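Side-chain contacts in putative signal transduction protein with CBS domains (Kribbella flavida, PDB 4NOC), which is of unknown function but, as a protein built of two CBS domains, probably takes part in signal transduction, perhaps by sensing a nucleotide-like ligand: residues Glu24-Leu29 against Ser53-Phe58; Gly36-Asp41 against Lys132-Ala137. All coordinates share one frame; numbering follows the deposited sequence.

Interaction 1 of 2, residues Glu24-Leu29 against Ser53-Phe58; sequences EAVELL and SQVVRF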
# COMPACT_ATOMS: atom_id res chain seq x y z
N GLU A 24 -15.80 3.63 -13.30
CA GLU A 24 -15.78 2.19 -13.12
C GLU A 24 -14.59 1.70 -12.27
O GLU A 24 -14.75 0.83 -11.41
CB GLU A 24 -15.82 1.47 -14.47
CG GLU A 24 -15.94 -0.03 -14.31
CD GLU A 24 -16.30 -0.77 -15.58
OE1 GLU A 24 -16.59 -0.13 -16.63
OE2 GLU A 24 -16.32 -2.01 -15.51
N ALA A 25 -13.42 2.26 -12.53
CA ALA A 25 -12.23 1.89 -11.76
C ALA A 25 -12.41 2.28 -10.29
O ALA A 25 -12.02 1.53 -9.39
CB ALA A 25 -10.99 2.57 -12.34
N VAL A 26 -12.99 3.46 -10.04
CA VAL A 26 -13.23 3.88 -8.67
C VAL A 26 -14.25 2.96 -7.98
O VAL A 26 -14.08 2.61 -6.80
CB VAL A 26 -13.66 5.36 -8.59
CG1 VAL A 26 -13.84 5.80 -7.14
CG2 VAL A 26 -12.63 6.24 -9.27
N GLU A 27 -15.28 2.54 -8.70
CA GLU A 27 -16.24 1.57 -8.17
C GLU A 27 -15.52 0.30 -7.74
O GLU A 27 -15.83 -0.29 -6.70
CB GLU A 27 -17.33 1.25 -9.19
CG GLU A 27 -18.32 2.40 -9.49
CD GLU A 27 -19.42 2.58 -8.42
OE1 GLU A 27 -20.11 3.63 -8.44
OE2 GLU A 27 -19.60 1.68 -7.56
N LEU A 28 -14.53 -0.11 -8.53
CA LEU A 28 -13.78 -1.32 -8.20
C LEU A 28 -12.88 -1.08 -6.97
O LEU A 28 -12.84 -1.92 -6.06
CB LEU A 28 -12.96 -1.75 -9.40
CG LEU A 28 -12.49 -3.19 -9.57
CD1 LEU A 28 -13.59 -4.21 -9.32
CD2 LEU A 28 -12.00 -3.29 -11.01
N LEU A 29 -12.17 0.04 -6.96
CA LEU A 29 -11.29 0.34 -5.83
C LEU A 29 -12.08 0.35 -4.53
O LEU A 29 -11.60 -0.10 -3.49
CB LEU A 29 -10.62 1.70 -6.02
CG LEU A 29 -9.43 1.68 -6.95
CD1 LEU A 29 -9.05 3.09 -7.33
CD2 LEU A 29 -8.26 0.97 -6.26
N SER A 53 -5.31 6.02 -2.99
CA SER A 53 -4.88 7.32 -2.47
C SER A 53 -4.70 8.35 -3.58
O SER A 53 -4.99 9.53 -3.38
CB SER A 53 -3.61 7.18 -1.63
OG SER A 53 -2.49 6.86 -2.43
N GLN A 54 -4.28 7.90 -4.76
CA GLN A 54 -4.09 8.79 -5.92
C GLN A 54 -5.44 9.22 -6.49
O GLN A 54 -5.59 10.34 -7.02
CB GLN A 54 -3.23 8.11 -7.00
CG GLN A 54 -3.17 8.83 -8.37
CD GLN A 54 -2.56 10.23 -8.31
OE1 GLN A 54 -1.85 10.59 -7.37
NE2 GLN A 54 -2.84 11.03 -9.33
N VAL A 55 -6.43 8.35 -6.34
CA VAL A 55 -7.78 8.68 -6.76
C VAL A 55 -8.34 9.75 -5.82
O VAL A 55 -8.99 10.71 -6.25
CB VAL A 55 -8.68 7.41 -6.81
CG1 VAL A 55 -10.12 7.76 -7.15
CG2 VAL A 55 -8.11 6.43 -7.83
N VAL A 56 -8.05 9.60 -4.53
CA VAL A 56 -8.42 10.61 -3.55
C VAL A 56 -7.75 11.94 -3.88
O VAL A 56 -8.40 12.97 -3.83
CB VAL A 56 -8.07 10.17 -2.12
CG1 VAL A 56 -8.27 11.31 -1.16
CG2 VAL A 56 -8.93 8.99 -1.71
N ARG A 57 -6.47 11.91 -4.24
CA ARG A 57 -5.77 13.14 -4.62
C ARG A 57 -6.46 13.79 -5.80
O ARG A 57 -6.68 15.00 -5.81
CB ARG A 57 -4.29 12.87 -4.96
CG ARG A 57 -3.53 14.13 -5.39
CD ARG A 57 -2.01 13.98 -5.29
NE ARG A 57 -1.32 15.28 -5.32
CZ ARG A 57 -0.52 15.74 -4.36
NH1 ARG A 57 -0.26 15.01 -3.28
NH2 ARG A 57 0.05 16.93 -4.48
N PHE A 58 -6.85 12.97 -6.78
CA PHE A 58 -7.48 13.46 -7.99
C PHE A 58 -8.81 14.13 -7.71
O PHE A 58 -9.18 15.05 -8.41
CB PHE A 58 -7.72 12.30 -8.98
CG PHE A 58 -8.44 12.73 -10.25
CD1 PHE A 58 -7.72 13.16 -11.37
CD2 PHE A 58 -9.83 12.70 -10.33
CE1 PHE A 58 -8.37 13.55 -12.53
CE2 PHE A 58 -10.49 13.10 -11.49
CZ PHE A 58 -9.77 13.52 -12.59
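Val-55 faces Val-26 and Leu-29 across the two helices of the first CBS motif, whose order is strand-helix-strand-strand-helix: 22-31 is the early helix and 52-59 the one that closes the unit. The CA atoms of Val-26 and Val-55 lie 7.5 Å apart, near enough for side chains of modest size to bridge the gap.

Start at Val-55 CB, which points at helix 22-31 and splits the contact between its two methyls. CG1 lies anti to the backbone N (chi1 177°) and meets Val-26 CG2 at 3.6 Å. CG2, the branch beside the backbone N, reaches Leu-29, 3.5 Å from its CD1. Each methyl thus has its own partner, and the Val-55 fork reaches both Val-26 and Leu-29, three residues apart on helix 22-31. In both pairs the side chains meet at a slant rather than end-on. The contact is apolar throughout; no hydrogen bond crosses between the segments.

All three residues are buried, and the surroundings explain why. Leu-29 also rests on Leu-37 of the sheet, while Val-26 touches Leu-86 of helix 78-86. On the dimer side, Val-55 packs on Leu-144 of the second subunit, so the helix pair carries the first CBS motif onto the second motif of its partner. Leu-29 reaches Val-55 because its CG is anti to the carbonyl carbon (chi1 -80°), and its other methyl, CD2, lies 3.6 Å from Leu-37 CG.

Interaction 2 of 2, residues Gly36-Asp41 against Lys132-Ala137; sequences GLIVVD and KEIIGA
Ile-38 and Ile-134 each lose about 50 Å² of surface to this contact, Ile-134 through CD1 alone, Ile-38 through both CD1 and CG2. Ile-134 sends its longer arm across: with CG1 anti to the carbonyl carbon (chi1 -61°) and the chain extended beyond it, CD1 arrives 3.7 Å from Val-40 CG1. The two side chains run past one another in opposite directions, flank to flank. The same CD1 is 4.2 Å from CG2 of Ile-38, a looser touch, so one methyl spans two residues of strand 36-40.

Ile-38 spends its own long arm elsewhere, with CD1 3.9 Å from Ala-137 CB. Here the two CBS motifs of the chain meet along one part of their junction, in the paired arrangement known as a Bateman module: strand 36-40 belongs to the first motif's sheet, strand 133-139 to the second's. The short segments run nearly antiparallel (157°), but with their axes 9.8 Å apart they touch through side chains and share no hydrogen bond.

Strand 36-40 finds its backbone partners in strands 15-17 and 46-51, and Phe-13 covers both Ile-38 and Ala-137. Ile-134 and Ala-137 can both face across because the chain leaves a regular extended path at Ile-135 (psi -6°) and Gly-136. Beside Ile-134 lies a bound sulfate ion, about 3 Å from the side chain; it probably came from the crystallisation liquor.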
# COMPACT_ATOMS: atom_id res chain seq x y z
N GLY A 36 -4.83 -0.60 -4.46
CA GLY A 36 -4.57 -0.20 -5.83
C GLY A 36 -5.05 -1.14 -6.93
O GLY A 36 -5.35 -2.31 -6.70
N LEU A 37 -5.13 -0.60 -8.14
CA LEU A 37 -5.46 -1.39 -9.32
C LEU A 37 -4.20 -1.51 -10.17
O LEU A 37 -3.42 -0.57 -10.24
CB LEU A 37 -6.56 -0.70 -10.14
CG LEU A 37 -7.93 -0.56 -9.47
CD1 LEU A 37 -8.89 0.22 -10.36
CD2 LEU A 37 -8.52 -1.93 -9.11
N ILE A 38 -4.00 -2.66 -10.82
CA ILE A 38 -2.96 -2.75 -11.83
C ILE A 38 -3.48 -2.19 -13.16
O ILE A 38 -4.51 -2.63 -13.67
CB ILE A 38 -2.42 -4.18 -12.01
CG1 ILE A 38 -1.58 -4.57 -10.79
CG2 ILE A 38 -1.59 -4.28 -13.28
CD1 ILE A 38 -0.98 -5.94 -10.89
N VAL A 39 -2.78 -1.21 -13.70
CA VAL A 39 -3.21 -0.58 -14.93
C VAL A 39 -2.42 -1.16 -16.08
O VAL A 39 -1.19 -1.25 -16.00
CB VAL A 39 -2.94 0.92 -14.89
CG1 VAL A 39 -3.42 1.58 -16.18
CG2 VAL A 39 -3.61 1.55 -13.67
N VAL A 40 -3.10 -1.57 -17.15
CA VAL A 40 -2.39 -2.02 -18.33
C VAL A 40 -2.71 -1.15 -19.55
O VAL A 40 -3.68 -0.37 -19.52
CB VAL A 40 -2.71 -3.48 -18.65
CG1 VAL A 40 -2.45 -4.34 -17.41
CG2 VAL A 40 -4.16 -3.60 -19.11
N ASP A 41 -1.92 -1.28 -20.61
CA ASP A 41 -2.25 -0.56 -21.84
C ASP A 41 -3.17 -1.40 -22.72
O ASP A 41 -3.54 -2.52 -22.34
CB ASP A 41 -0.99 -0.08 -22.57
CG ASP A 41 -0.17 -1.22 -23.18
OD1 ASP A 41 -0.65 -2.37 -23.30
OD2 ASP A 41 0.99 -0.95 -23.56
N LYS A 132 4.20 -12.90 -21.86
CA LYS A 132 3.60 -11.59 -22.14
C LYS A 132 2.21 -11.39 -21.51
O LYS A 132 1.56 -10.36 -21.73
CB LYS A 132 3.54 -11.31 -23.65
CG LYS A 132 4.91 -11.16 -24.34
CD LYS A 132 5.64 -9.89 -23.88
CE LYS A 132 6.92 -9.63 -24.67
NZ LYS A 132 6.68 -9.02 -26.02
N GLU A 133 1.77 -12.36 -20.70
CA GLU A 133 0.49 -12.25 -20.01
C GLU A 133 0.70 -12.02 -18.51
O GLU A 133 1.53 -12.67 -17.87
CB GLU A 133 -0.35 -13.51 -20.22
CG GLU A 133 -0.81 -13.72 -21.65
N ILE A 134 -0.05 -11.06 -17.96
CA ILE A 134 -0.09 -10.86 -16.52
C ILE A 134 -0.92 -11.96 -15.88
O ILE A 134 -2.11 -12.08 -16.16
CB ILE A 134 -0.69 -9.49 -16.15
CG1 ILE A 134 0.16 -8.37 -16.73
CG2 ILE A 134 -0.80 -9.33 -14.62
CD1 ILE A 134 -0.20 -7.01 -16.19
N ILE A 135 -0.30 -12.75 -15.01
CA ILE A 135 -1.01 -13.85 -14.37
C ILE A 135 -1.37 -13.55 -12.91
O ILE A 135 -2.07 -14.33 -12.27
CB ILE A 135 -0.21 -15.17 -14.46
CG1 ILE A 135 1.17 -15.02 -13.82
CG2 ILE A 135 -0.07 -15.61 -15.91
CD1 ILE A 135 1.95 -16.32 -13.78
N GLY A 136 -0.91 -12.41 -12.39
CA GLY A 136 -1.22 -12.01 -11.03
C GLY A 136 -0.20 -11.03 -10.47
O GLY A 136 0.58 -10.43 -11.23
N ALA A 137 -0.21 -10.85 -9.14
CA ALA A 137 0.73 -9.94 -8.49
C ALA A 137 1.23 -10.52 -7.17
O ALA A 137 0.63 -11.45 -6.62
CB ALA A 137 0.08 -8.58 -8.25

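How the interactions relate
Both contacts are buried and apolar, but interaction 2 is less enclosed at Ile-134, next to the bound sulfate. They work at different levels. Interaction 1 joins two helices inside the first CBS motif and continues into the second subunit; interaction 2 joins the first motif to the second within one chain, and no other chain of the assembly touches its segments. Their centres are about 17 Å apart, on opposite sides of the chain's centre. Strand 36-40 connects them: Leu-37 turns to helix 22-31, where its CD1 lies 3.5 Å from Ala-25 O, while Ile-38 and Val-40 of the same strand face the second motif. Valine and leucine methyls fill the first contact, isoleucines mainly the second.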